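Local coordinates for protein cellulose hydrolase (Bacillus licheniformis, PDB 4YZT) that hydrolyses internal beta-1,4-glucosidic bonds of cellulose, as a three-module endoglucanase of glycoside hydrolase family 5, at residues A[232-236]-A[484-490]; A[450-456]-A[499-505]; A[461-467]-A[517-523]. All blocks are in the same frame, centred on the assembly; numbering follows the deposited sequence.

Contact 1: A[232-236]-A[484-490]; sequences SNWWG and WTPYLNY
Trp-234 and Trp-235 carry the contact, one under the amide of Asn-489 and the other against the edge of Trp-484. The amide of Asn-489 lies flat over one face of the Trp-234 indole, the two planes only 7° apart, with Asn-489 ND2 3.3 Å from Trp-234 CD2; Asn-489 CB adds a CH-pi contact over the five-membered ring. Trp-235 takes the edge of Trp-484 on one face in a T-shaped pair, Trp-484 CZ2 coming within 3.5 Å of Trp-235 CE2, with the planes at 67°. Trp-484 reaches it with chi1 at 72°, CG between the backbone N and the carbonyl carbon.

The segment 232-236 follows helix 228-231 of the catalytic TIM-barrel module; that helix is closed by a Schellman motif at Asn-233. Segment 484-490 belongs to the C-terminal beta module, so the contact is an interface between modules.

Direct hydrogen bonds run from Tyr-490 N to Asn-233 O (3.0 Å, nearly straight) and from Trp-235 N to Asn-489 OD1 (3.0 Å, bent); Trp-235 N also leans weakly on Leu-488 O. The Asn-489 amide is held at both ends, because its ND2 donates to Glu-492 OE1.

Waters bridge the backbones: one accepts from Gly-236 N at 2.9 Å, and another donates to both Ser-232 O and Tyr-490 O.

Contact 2: A[450-456]-A[499-505]; sequences GDLKIPA and GDLYLKE
Strands 452-454 and 500-503 pair antiparallel within the four-stranded sheet of the C-terminal module, Leu-452 with Leu-503 and Ile-454 with Leu-501 as hydrogen-bonded pairs flanking the non-hydrogen-bonded pair Lys-453 and Tyr-502. The shortest of these bonds, Ile-454 N to Leu-501 O, measures 2.7 Å. On the face that carries Lys-453 and Tyr-502, the two side chains run alongside each other: Lys-453 CB is 3.6 Å from Tyr-502 CE1, and its extended chain continues past the phenol oxygen to a long salt bridge with Asp-500, Lys-453 NZ to Asp-500 OD2 3.9 Å. The other oxygen of that carboxylate, OD1, accepts from Ala-456 N, so Asp-500 ties side chain and backbone of the partner strand together. On the other face, Ile-454 packs on both Leu-501 and Leu-503.

With chi1 at -53°, Asp-451 turns its carboxylate to the start of helix 505-510, where OD1 accepts from Glu-505 N at 2.9 Å. Glu-505 returns the grip through its own side chain: OE2, met on its anti side and 26° out of the carboxylate plane, accepts from Gly-450 N at 2.8 Å.

Further out, Ile-454, Leu-501 and Leu-503 all meet Phe-519 of strand 515-522. Tyr-495 of the adjoining strand 494-497 stacks on the Tyr-502 ring, and the Asp-451 carboxylate is gripped at both oxygens, OD1 by Glu-505 N and OD2 by Tyr-495 OH.

Contact 3: A[461-467]-A[517-523]; sequences TKLATVK and FTFELWP
Ala-464 sets its methyl over one face of the Trp-522 indole, CB 3.7 Å from the centroid of the five-membered ring and 18° off its normal. The methyl sits at a classic beta bulge: Ala-464 and Thr-465 both face Glu-520, whose carbonyl O accepts from both amides, at 2.8 Å from Ala-464 N and 3.2 Å from Thr-465 N. Replacing Trp-522 with an alanine would probably strip the Ala-464 methyl of its aromatic cover and open a gap beside the bulge.

Val-466 and Phe-519 point the same way, side by side. Val-466 CG1, anti to the backbone N (chi1 -170°), stands over the centre of the phenyl ring, while Val-466 CG2 is 3.5 Å from Phe-519 CD2. Leu-463 CD1 meets the same ring differently, in its plane at the edge, 4.0 Å from Phe-519 CD2. Thr-465 and Glu-520 also lie alongside each other, Thr-465 CG2 3.5 Å from Glu-520 OE1, and Glu-520 OE2 bonds to Tyr-487 OH. At the far end of the pairing, Lys-467 is laid along Thr-518, Lys-467 CG 3.8 Å from Thr-518 CB.

These two antiparallel strands form the edge pair of a four-stranded mixed sheet, with 462-470 outermost and 515-522 flanked beyond by strand 527-535. Phe-494 of strand 494-497 packs on Leu-463, Thr-465 and Val-466, and Trp-522 also touches the loop residues Thr-238, Asn-278 and Glu-279 of the catalytic module.

Contacts 2 and 3 are strand pairs from the two sheets of the C-terminal module, with centres 13 Å apart, and they meet face to face through Phe-519: its CZ lies 3.6 Å from Ile-454 CD1 and 3.8 Å from Leu-503 CG. Contact 1 joins this module to the catalytic barrel. Its loop 484-490 adds to the edge of contact 3, Leu-488 N being 2.9 Å from Val-466 O, and it touches contact 2 where Leu-488 CD1 lies 4.1 Å from Leu-503 CD2. The side chains of Ser-232 in contact 1 and Lys-504 in contact 2 stay about 7 Å and 9 Å from a bound glucose unit, and neither residue is part of the ligand pocket.

Contact 1: A[232-236]-A[484-490]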
loop_
_atom_site.group_PDB
_atom_site.type_symbol
_atom_site.label_atom_id
_atom_site.label_comp_id
_atom_site.label_asym_id
_atom_site.label_seq_id
_atom_site.Cartn_x
_atom_site.Cartn_y
_atom_site.Cartn_z
ATOM N N SER A 232 3.619 5.218 -5.468
ATOM C CA SER A 232 5.042 5.059 -5.128
ATOM C C SER A 232 5.808 6.379 -4.963
ATOM O O SER A 232 7.021 6.375 -4.659
ATOM C CB SER A 232 5.750 4.222 -6.198
ATOM O OG SER A 232 5.152 2.943 -6.326
ATOM N N ASN A 233 5.107 7.496 -5.145
ATOM C CA ASN A 233 5.727 8.833 -5.210
ATOM C C ASN A 233 6.929 8.826 -6.157
ATOM O O ASN A 233 8.066 9.053 -5.753
ATOM C CB ASN A 233 6.142 9.331 -3.823
ATOM C CG ASN A 233 6.627 10.778 -3.848
ATOM O OD1 ASN A 233 6.423 11.494 -4.833
ATOM N ND2 ASN A 233 7.276 11.207 -2.776
ATOM N N TRP A 234 6.653 8.520 -7.419
ATOM C CA TRP A 234 7.663 8.627 -8.466
ATOM C C TRP A 234 7.492 9.940 -9.237
ATOM O O TRP A 234 6.373 10.418 -9.412
ATOM C CB TRP A 234 7.556 7.443 -9.438
ATOM C CG TRP A 234 8.184 6.152 -8.966
ATOM C CD1 TRP A 234 8.517 5.814 -7.693
ATOM C CD2 TRP A 234 8.569 5.044 -9.791
ATOM N NE1 TRP A 234 9.080 4.556 -7.667
ATOM C CE2 TRP A 234 9.128 4.067 -8.947
ATOM C CE3 TRP A 234 8.511 4.794 -11.169
ATOM C CZ2 TRP A 234 9.614 2.851 -9.426
ATOM C CZ3 TRP A 234 8.989 3.589 -11.647
ATOM C CH2 TRP A 234 9.533 2.629 -10.774
ATOM N N TRP A 235 8.602 10.495 -9.717
ATOM C CA TRP A 235 8.593 11.640 -10.622
ATOM C C TRP A 235 7.808 12.854 -10.136
ATOM O O TRP A 235 7.252 13.600 -10.941
ATOM C CB TRP A 235 8.059 11.215 -12.000
ATOM C CG TRP A 235 8.768 10.002 -12.571
ATOM C CD1 TRP A 235 10.106 9.790 -12.631
ATOM C CD2 TRP A 235 8.156 8.857 -13.179
ATOM N NE1 TRP A 235 10.377 8.582 -13.226
ATOM C CE2 TRP A 235 9.191 7.986 -13.565
ATOM C CE3 TRP A 235 6.831 8.476 -13.416
ATOM C CZ2 TRP A 235 8.944 6.754 -14.184
ATOM C CZ3 TRP A 235 6.588 7.263 -14.028
ATOM C CH2 TRP A 235 7.639 6.417 -14.408
ATOM N N GLY A 236 7.763 13.052 -8.822
ATOM C CA GLY A 236 7.114 14.221 -8.260
ATOM C C GLY A 236 5.596 14.162 -8.240
ATOM O O GLY A 236 4.947 15.194 -8.034
ATOM N N TRP A 484 12.490 12.372 -19.568
ATOM C CA TRP A 484 11.492 13.445 -19.718
ATOM C C TRP A 484 11.275 14.310 -18.470
ATOM O O TRP A 484 10.526 15.290 -18.520
ATOM C CB TRP A 484 10.145 12.848 -20.127
ATOM C CG TRP A 484 9.493 12.105 -18.993
ATOM C CD1 TRP A 484 8.599 12.609 -18.097
ATOM C CD2 TRP A 484 9.716 10.738 -18.610
ATOM N NE1 TRP A 484 8.238 11.643 -17.183
ATOM C CE2 TRP A 484 8.908 10.485 -17.476
ATOM C CE3 TRP A 484 10.514 9.705 -19.111
ATOM C CZ2 TRP A 484 8.874 9.246 -16.844
ATOM C CZ3 TRP A 484 10.471 8.465 -18.486
ATOM C CH2 TRP A 484 9.657 8.248 -17.362
ATOM N N THR A 485 11.903 13.939 -17.357
ATOM C CA THR A 485 11.695 14.642 -16.091
ATOM C C THR A 485 12.947 14.634 -15.228
ATOM O O THR A 485 13.712 13.666 -15.244
ATOM C CB THR A 485 10.521 14.027 -15.273
ATOM O OG1 THR A 485 10.356 14.751 -14.047
ATOM C CG2 THR A 485 10.788 12.550 -14.912
ATOM N N PRO A 486 13.165 15.726 -14.471
ATOM C CA PRO A 486 14.276 15.779 -13.518
ATOM C C PRO A 486 13.861 15.239 -12.168
ATOM O O PRO A 486 14.700 15.103 -11.267
ATOM C CB PRO A 486 14.591 17.273 -13.450
ATOM C CG PRO A 486 13.220 17.904 -13.577
ATOM C CD PRO A 486 12.493 17.036 -14.596
ATOM N N TYR A 487 12.580 14.917 -12.016
ATOM C CA TYR A 487 12.096 14.481 -10.704
ATOM C C TYR A 487 12.516 13.044 -10.422
ATOM O O TYR A 487 12.454 12.172 -11.292
ATOM C CB TYR A 487 10.578 14.658 -10.588
ATOM C CG TYR A 487 10.229 16.103 -10.286
ATOM C CD1 TYR A 487 9.972 16.997 -11.303
ATOM C CD2 TYR A 487 10.219 16.574 -8.977
ATOM C CE1 TYR A 487 9.685 18.317 -11.041
ATOM C CE2 TYR A 487 9.929 17.892 -8.699
ATOM C CZ TYR A 487 9.663 18.757 -9.728
ATOM O OH TYR A 487 9.369 20.074 -9.459
ATOM N N LEU A 488 12.983 12.834 -9.194
ATOM C CA LEU A 488 13.483 11.549 -8.722
ATOM C C LEU A 488 12.371 10.706 -8.082
ATOM O O LEU A 488 11.235 11.171 -7.922
ATOM C CB LEU A 488 14.619 11.766 -7.712
ATOM C CG LEU A 488 15.781 12.676 -8.157
ATOM C CD1 LEU A 488 16.792 12.807 -7.029
ATOM C CD2 LEU A 488 16.455 12.114 -9.394
ATOM N N ASN A 489 12.709 9.480 -7.690
ATOM C CA ASN A 489 11.720 8.544 -7.143
ATOM C C ASN A 489 11.951 8.245 -5.669
ATOM O O ASN A 489 13.065 7.922 -5.254
ATOM C CB ASN A 489 11.731 7.232 -7.926
ATOM C CG ASN A 489 11.270 7.389 -9.378
ATOM O OD1 ASN A 489 10.683 8.396 -9.756
ATOM N ND2 ASN A 489 11.522 6.365 -10.187
ATOM N N TYR A 490 10.890 8.345 -4.873
ATOM C CA TYR A 490 10.970 8.036 -3.444
ATOM C C TYR A 490 11.619 6.678 -3.152
ATOM O O TYR A 490 11.371 5.696 -3.855
ATOM C CB TYR A 490 9.576 8.072 -2.825
ATOM C CG TYR A 490 9.536 7.593 -1.384
ATOM C CD1 TYR A 490 10.092 8.355 -0.362
ATOM C CD2 TYR A 490 8.947 6.378 -1.050
ATOM C CE1 TYR A 490 10.056 7.923 0.960
ATOM C CE2 TYR A 490 8.905 5.939 0.270
ATOM C CZ TYR A 490 9.465 6.719 1.267
ATOM O OH TYR A 490 9.431 6.289 2.579
HETATM O O HOH W 1 9.003 4.486 -4.549
HETATM O O HOH W 2 8.997 11.804 -6.474
HETATM O O HOH W 3 7.786 14.523 -13.473
#

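Contact 2: A[450-456]-A[499-505]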
loop_
_atom_site.group_PDB
_atom_site.type_symbol
_atom_site.label_atom_id
_atom_site.label_comp_id
_atom_site.label_asym_id
_atom_site.label_seq_id
_atom_site.Cartn_x
_atom_site.Cartn_y
_atom_site.Cartn_z
ATOM N N GLY A 450 27.830 4.470 -0.366
ATOM C CA GLY A 450 26.674 4.755 0.462
ATOM C C GLY A 450 26.028 6.087 0.136
ATOM O O GLY A 450 26.503 6.843 -0.715
ATOM N N ASP A 451 24.942 6.379 0.842
ATOM C CA ASP A 451 24.116 7.539 0.567
ATOM C C ASP A 451 24.797 8.818 1.026
ATOM O O ASP A 451 25.692 8.786 1.879
ATOM C CB ASP A 451 22.748 7.385 1.250
ATOM C CG ASP A 451 22.063 6.068 0.897
ATOM O OD1 ASP A 451 22.411 5.491 -0.167
ATOM O OD2 ASP A 451 21.171 5.613 1.669
ATOM N N LEU A 452 24.384 9.940 0.447
ATOM C CA LEU A 452 24.841 11.253 0.913
ATOM C C LEU A 452 23.863 11.792 1.953
ATOM O O LEU A 452 22.673 11.963 1.672
ATOM C CB LEU A 452 24.966 12.247 -0.253
ATOM C CG LEU A 452 25.322 13.708 0.094
ATOM C CD1 LEU A 452 26.749 13.841 0.627
ATOM C CD2 LEU A 452 25.107 14.628 -1.108
ATOM N N LYS A 453 24.376 12.038 3.153
ATOM C CA LYS A 453 23.608 12.656 4.213
ATOM C C LYS A 453 23.682 14.172 4.099
ATOM O O LYS A 453 24.764 14.734 3.930
ATOM C CB LYS A 453 24.125 12.204 5.577
ATOM C CG LYS A 453 23.373 12.791 6.765
ATOM C CD LYS A 453 24.005 12.341 8.073
ATOM C CE LYS A 453 23.137 12.766 9.259
ATOM N NZ LYS A 453 23.751 12.399 10.568
ATOM N N ILE A 454 22.520 14.816 4.175
ATOM C CA ILE A 454 22.410 16.262 4.190
ATOM C C ILE A 454 21.732 16.685 5.497
ATOM O O ILE A 454 20.508 16.725 5.578
ATOM C CB ILE A 454 21.614 16.765 2.964
ATOM C CG1 ILE A 454 22.308 16.302 1.668
ATOM C CG2 ILE A 454 21.472 18.281 3.003
ATOM C CD1 ILE A 454 21.365 16.074 0.486
ATOM N N PRO A 455 22.530 16.979 6.536
ATOM C CA PRO A 455 21.957 17.395 7.824
ATOM C C PRO A 455 21.063 18.623 7.664
ATOM O O PRO A 455 21.400 19.549 6.928
ATOM C CB PRO A 455 23.190 17.720 8.679
ATOM C CG PRO A 455 24.280 16.886 8.073
ATOM C CD PRO A 455 23.997 16.899 6.588
ATOM N N ALA A 456 19.920 18.618 8.331
ATOM C CA ALA A 456 18.966 19.700 8.174
ATOM C C ALA A 456 18.206 19.987 9.469
ATOM O O ALA A 456 18.068 19.113 10.330
ATOM C CB ALA A 456 17.981 19.368 7.043
ATOM N N GLY A 499 14.865 13.712 10.462
ATOM C CA GLY A 499 14.984 15.139 10.214
ATOM C C GLY A 499 16.062 15.551 9.218
ATOM O O GLY A 499 16.183 16.737 8.902
ATOM N N ASP A 500 16.847 14.586 8.739
ATOM C CA ASP A 500 17.870 14.843 7.732
ATOM C C ASP A 500 17.442 14.345 6.341
ATOM O O ASP A 500 16.617 13.439 6.206
ATOM C CB ASP A 500 19.191 14.178 8.143
ATOM C CG ASP A 500 19.688 14.651 9.501
ATOM O OD1 ASP A 500 19.657 15.870 9.770
ATOM O OD2 ASP A 500 20.105 13.798 10.307
ATOM N N LEU A 501 18.005 14.959 5.310
ATOM C CA LEU A 501 17.708 14.607 3.936
ATOM C C LEU A 501 18.810 13.722 3.363
ATOM O O LEU A 501 19.987 13.900 3.693
ATOM C CB LEU A 501 17.557 15.876 3.094
ATOM C CG LEU A 501 16.538 16.891 3.617
ATOM C CD1 LEU A 501 16.683 18.232 2.914
ATOM C CD2 LEU A 501 15.110 16.354 3.455
ATOM N N TYR A 502 18.433 12.792 2.485
ATOM C CA TYR A 502 19.389 11.839 1.926
ATOM C C TYR A 502 19.196 11.673 0.427
ATOM O O TYR A 502 18.065 11.567 -0.047
ATOM C CB TYR A 502 19.243 10.469 2.597
ATOM C CG TYR A 502 19.702 10.407 4.046
ATOM C CD1 TYR A 502 20.978 9.963 4.367
ATOM C CD2 TYR A 502 18.845 10.766 5.087
ATOM C CE1 TYR A 502 21.402 9.895 5.694
ATOM C CE2 TYR A 502 19.256 10.710 6.406
ATOM C CZ TYR A 502 20.533 10.267 6.703
ATOM O OH TYR A 502 20.959 10.205 8.009
ATOM N N LEU A 503 20.304 11.659 -0.310
ATOM C CA LEU A 503 20.322 11.179 -1.684
ATOM C C LEU A 503 20.943 9.792 -1.729
ATOM O O LEU A 503 22.041 9.567 -1.197
ATOM C CB LEU A 503 21.114 12.113 -2.598
ATOM C CG LEU A 503 20.481 13.461 -2.917
ATOM C CD1 LEU A 503 21.470 14.299 -3.690
ATOM C CD2 LEU A 503 19.202 13.245 -3.732
ATOM N N LYS A 504 20.252 8.870 -2.378
ATOM C CA LYS A 504 20.718 7.498 -2.448
ATOM C C LYS A 504 21.978 7.371 -3.303
ATOM O O LYS A 504 22.183 8.125 -4.255
ATOM C CB LYS A 504 19.606 6.588 -2.988
ATOM C CG LYS A 504 18.435 6.437 -2.029
ATOM C CD LYS A 504 18.673 5.356 -0.989
ATOM C CE LYS A 504 18.579 3.988 -1.614
ATOM N NZ LYS A 504 18.189 2.947 -0.630
ATOM N N GLU A 505 22.826 6.425 -2.921
ATOM C CA GLU A 505 24.040 6.104 -3.669
ATOM C C GLU A 505 23.770 5.991 -5.175
ATOM O O GLU A 505 24.543 6.481 -5.994
ATOM C CB GLU A 505 24.642 4.797 -3.158
ATOM C CG GLU A 505 26.008 4.506 -3.732
ATOM C CD GLU A 505 26.457 3.091 -3.466
ATOM O OE1 GLU A 505 25.892 2.157 -4.077
ATOM O OE2 GLU A 505 27.364 2.919 -2.634
HETATM O O HOH W 4 20.474 3.144 1.779
#

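Contact 3: A[461-467]-A[517-523]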
loop_
_atom_site.group_PDB
_atom_site.type_symbol
_atom_site.label_atom_id
_atom_site.label_comp_id
_atom_site.label_asym_id
_atom_site.label_seq_id
_atom_site.Cartn_x
_atom_site.Cartn_y
_atom_site.Cartn_z
ATOM N N THR A 461 8.708 21.539 8.540
ATOM C CA THR A 461 8.397 21.160 7.172
ATOM C C THR A 461 8.669 19.669 6.962
ATOM O O THR A 461 9.336 19.035 7.775
ATOM C CB THR A 461 9.195 21.980 6.136
ATOM O OG1 THR A 461 10.579 21.630 6.193
ATOM C CG2 THR A 461 9.029 23.466 6.374
ATOM N N LYS A 462 8.136 19.120 5.872
ATOM C CA LYS A 462 8.268 17.700 5.564
ATOM C C LYS A 462 8.688 17.515 4.124
ATOM O O LYS A 462 8.279 18.279 3.241
ATOM C CB LYS A 462 6.951 16.949 5.808
ATOM C CG LYS A 462 6.336 17.156 7.182
ATOM C CD LYS A 462 4.901 16.667 7.189
ATOM C CE LYS A 462 4.284 16.753 8.578
ATOM N NZ LYS A 462 2.884 16.245 8.558
ATOM N N LEU A 463 9.488 16.490 3.869
ATOM C CA LEU A 463 9.931 16.224 2.501
ATOM C C LEU A 463 8.765 15.751 1.623
ATOM O O LEU A 463 7.985 14.880 2.028
ATOM C CB LEU A 463 11.040 15.179 2.492
ATOM C CG LEU A 463 11.604 14.809 1.118
ATOM C CD1 LEU A 463 12.239 16.027 0.441
ATOM C CD2 LEU A 463 12.602 13.678 1.288
ATOM N N ALA A 464 8.647 16.342 0.435
ATOM C CA ALA A 464 7.603 15.976 -0.517
ATOM C C ALA A 464 8.160 15.201 -1.715
ATOM O O ALA A 464 7.736 14.072 -1.997
ATOM C CB ALA A 464 6.887 17.218 -0.990
ATOM N N THR A 465 9.110 15.819 -2.420
ATOM C CA THR A 465 9.774 15.161 -3.540
ATOM C C THR A 465 11.121 15.852 -3.811
ATOM O O THR A 465 11.471 16.827 -3.149
ATOM C CB THR A 465 8.880 15.169 -4.813
ATOM O OG1 THR A 465 9.516 14.414 -5.859
ATOM C CG2 THR A 465 8.637 16.580 -5.297
ATOM N N VAL A 466 11.888 15.332 -4.759
ATOM C CA VAL A 466 13.187 15.908 -5.083
ATOM C C VAL A 466 13.378 15.893 -6.602
ATOM O O VAL A 466 13.005 14.918 -7.242
ATOM C CB VAL A 466 14.360 15.116 -4.435
ATOM C CG1 VAL A 466 15.679 15.891 -4.591
ATOM C CG2 VAL A 466 14.084 14.807 -2.974
ATOM N N LYS A 467 13.955 16.954 -7.174
ATOM C CA LYS A 467 14.392 16.909 -8.572
ATOM C C LYS A 467 15.892 17.195 -8.635
ATOM O O LYS A 467 16.461 17.824 -7.723
ATOM C CB LYS A 467 13.614 17.895 -9.448
ATOM C CG LYS A 467 13.732 19.362 -9.021
ATOM C CD LYS A 467 13.225 20.312 -10.107
ATOM C CE LYS A 467 13.154 21.757 -9.609
ATOM N NZ LYS A 467 12.594 22.671 -10.654
ATOM N N PHE A 517 20.257 19.898 -6.790
ATOM C CA PHE A 517 19.088 19.158 -6.330
ATOM C C PHE A 517 18.149 20.068 -5.565
ATOM O O PHE A 517 18.584 20.852 -4.723
ATOM C CB PHE A 517 19.500 17.976 -5.455
ATOM C CG PHE A 517 20.249 16.921 -6.204
ATOM C CD1 PHE A 517 19.580 15.843 -6.750
ATOM C CD2 PHE A 517 21.623 17.026 -6.381
ATOM C CE1 PHE A 517 20.281 14.875 -7.475
ATOM C CE2 PHE A 517 22.325 16.068 -7.083
ATOM C CZ PHE A 517 21.651 14.993 -7.636
ATOM N N THR A 518 16.865 19.977 -5.884
ATOM C CA THR A 518 15.859 20.766 -5.192
ATOM C C THR A 518 14.978 19.851 -4.356
ATOM O O THR A 518 14.210 19.042 -4.899
ATOM C CB THR A 518 14.990 21.578 -6.175
ATOM O OG1 THR A 518 15.817 22.441 -6.975
ATOM C CG2 THR A 518 13.968 22.422 -5.414
ATOM N N PHE A 519 15.106 19.973 -3.037
ATOM C CA PHE A 519 14.285 19.207 -2.109
ATOM C C PHE A 519 12.997 19.979 -1.847
ATOM O O PHE A 519 12.996 20.935 -1.076
ATOM C CB PHE A 519 15.044 18.928 -0.802
ATOM C CG PHE A 519 16.180 17.961 -0.966
ATOM C CD1 PHE A 519 17.406 18.392 -1.445
ATOM C CD2 PHE A 519 16.014 16.617 -0.662
ATOM C CE1 PHE A 519 18.456 17.500 -1.621
ATOM C CE2 PHE A 519 17.051 15.722 -0.827
ATOM C CZ PHE A 519 18.284 16.167 -1.311
ATOM N N GLU A 520 11.909 19.574 -2.509
ATOM C CA GLU A 520 10.637 20.275 -2.376
ATOM C C GLU A 520 9.911 19.746 -1.147
ATOM O O GLU A 520 9.806 18.536 -0.932
ATOM C CB GLU A 520 9.782 20.119 -3.641
ATOM C CG GLU A 520 10.432 20.663 -4.897
ATOM C CD GLU A 520 9.568 20.533 -6.152
ATOM O OE1 GLU A 520 8.427 20.017 -6.080
ATOM O OE2 GLU A 520 10.042 20.955 -7.226
ATOM N N LEU A 521 9.433 20.674 -0.329
ATOM C CA LEU A 521 8.860 20.351 0.964
ATOM C C LEU A 521 7.363 20.628 1.041
ATOM O O LEU A 521 6.791 21.279 0.167
ATOM C CB LEU A 521 9.586 21.150 2.058
ATOM C CG LEU A 521 11.102 20.975 2.041
ATOM C CD1 LEU A 521 11.812 22.055 2.870
ATOM C CD2 LEU A 521 11.453 19.596 2.564
ATOM N N TRP A 522 6.747 20.126 2.108
ATOM C CA TRP A 522 5.439 20.595 2.565
ATOM C C TRP A 522 5.694 21.624 3.670
ATOM O O TRP A 522 6.493 21.360 4.552
ATOM C CB TRP A 522 4.593 19.441 3.103
ATOM C CG TRP A 522 4.317 18.307 2.119
ATOM C CD1 TRP A 522 4.711 17.001 2.234
ATOM C CD2 TRP A 522 3.561 18.392 0.901
ATOM N NE1 TRP A 522 4.250 16.271 1.154
ATOM C CE2 TRP A 522 3.546 17.104 0.327
ATOM C CE3 TRP A 522 2.900 19.434 0.240
ATOM C CZ2 TRP A 522 2.900 16.834 -0.880
ATOM C CZ3 TRP A 522 2.260 19.163 -0.960
ATOM C CH2 TRP A 522 2.266 17.872 -1.504
ATOM N N PRO A 523 5.011 22.787 3.646
ATOM C CA PRO A 523 3.958 23.206 2.716
ATOM C C PRO A 523 4.472 23.514 1.316
ATOM O O PRO A 523 5.623 23.941 1.152
ATOM C CB PRO A 523 3.399 24.471 3.367
ATOM C CG PRO A 523 4.554 25.036 4.124
ATOM C CD PRO A 523 5.323 23.839 4.628
#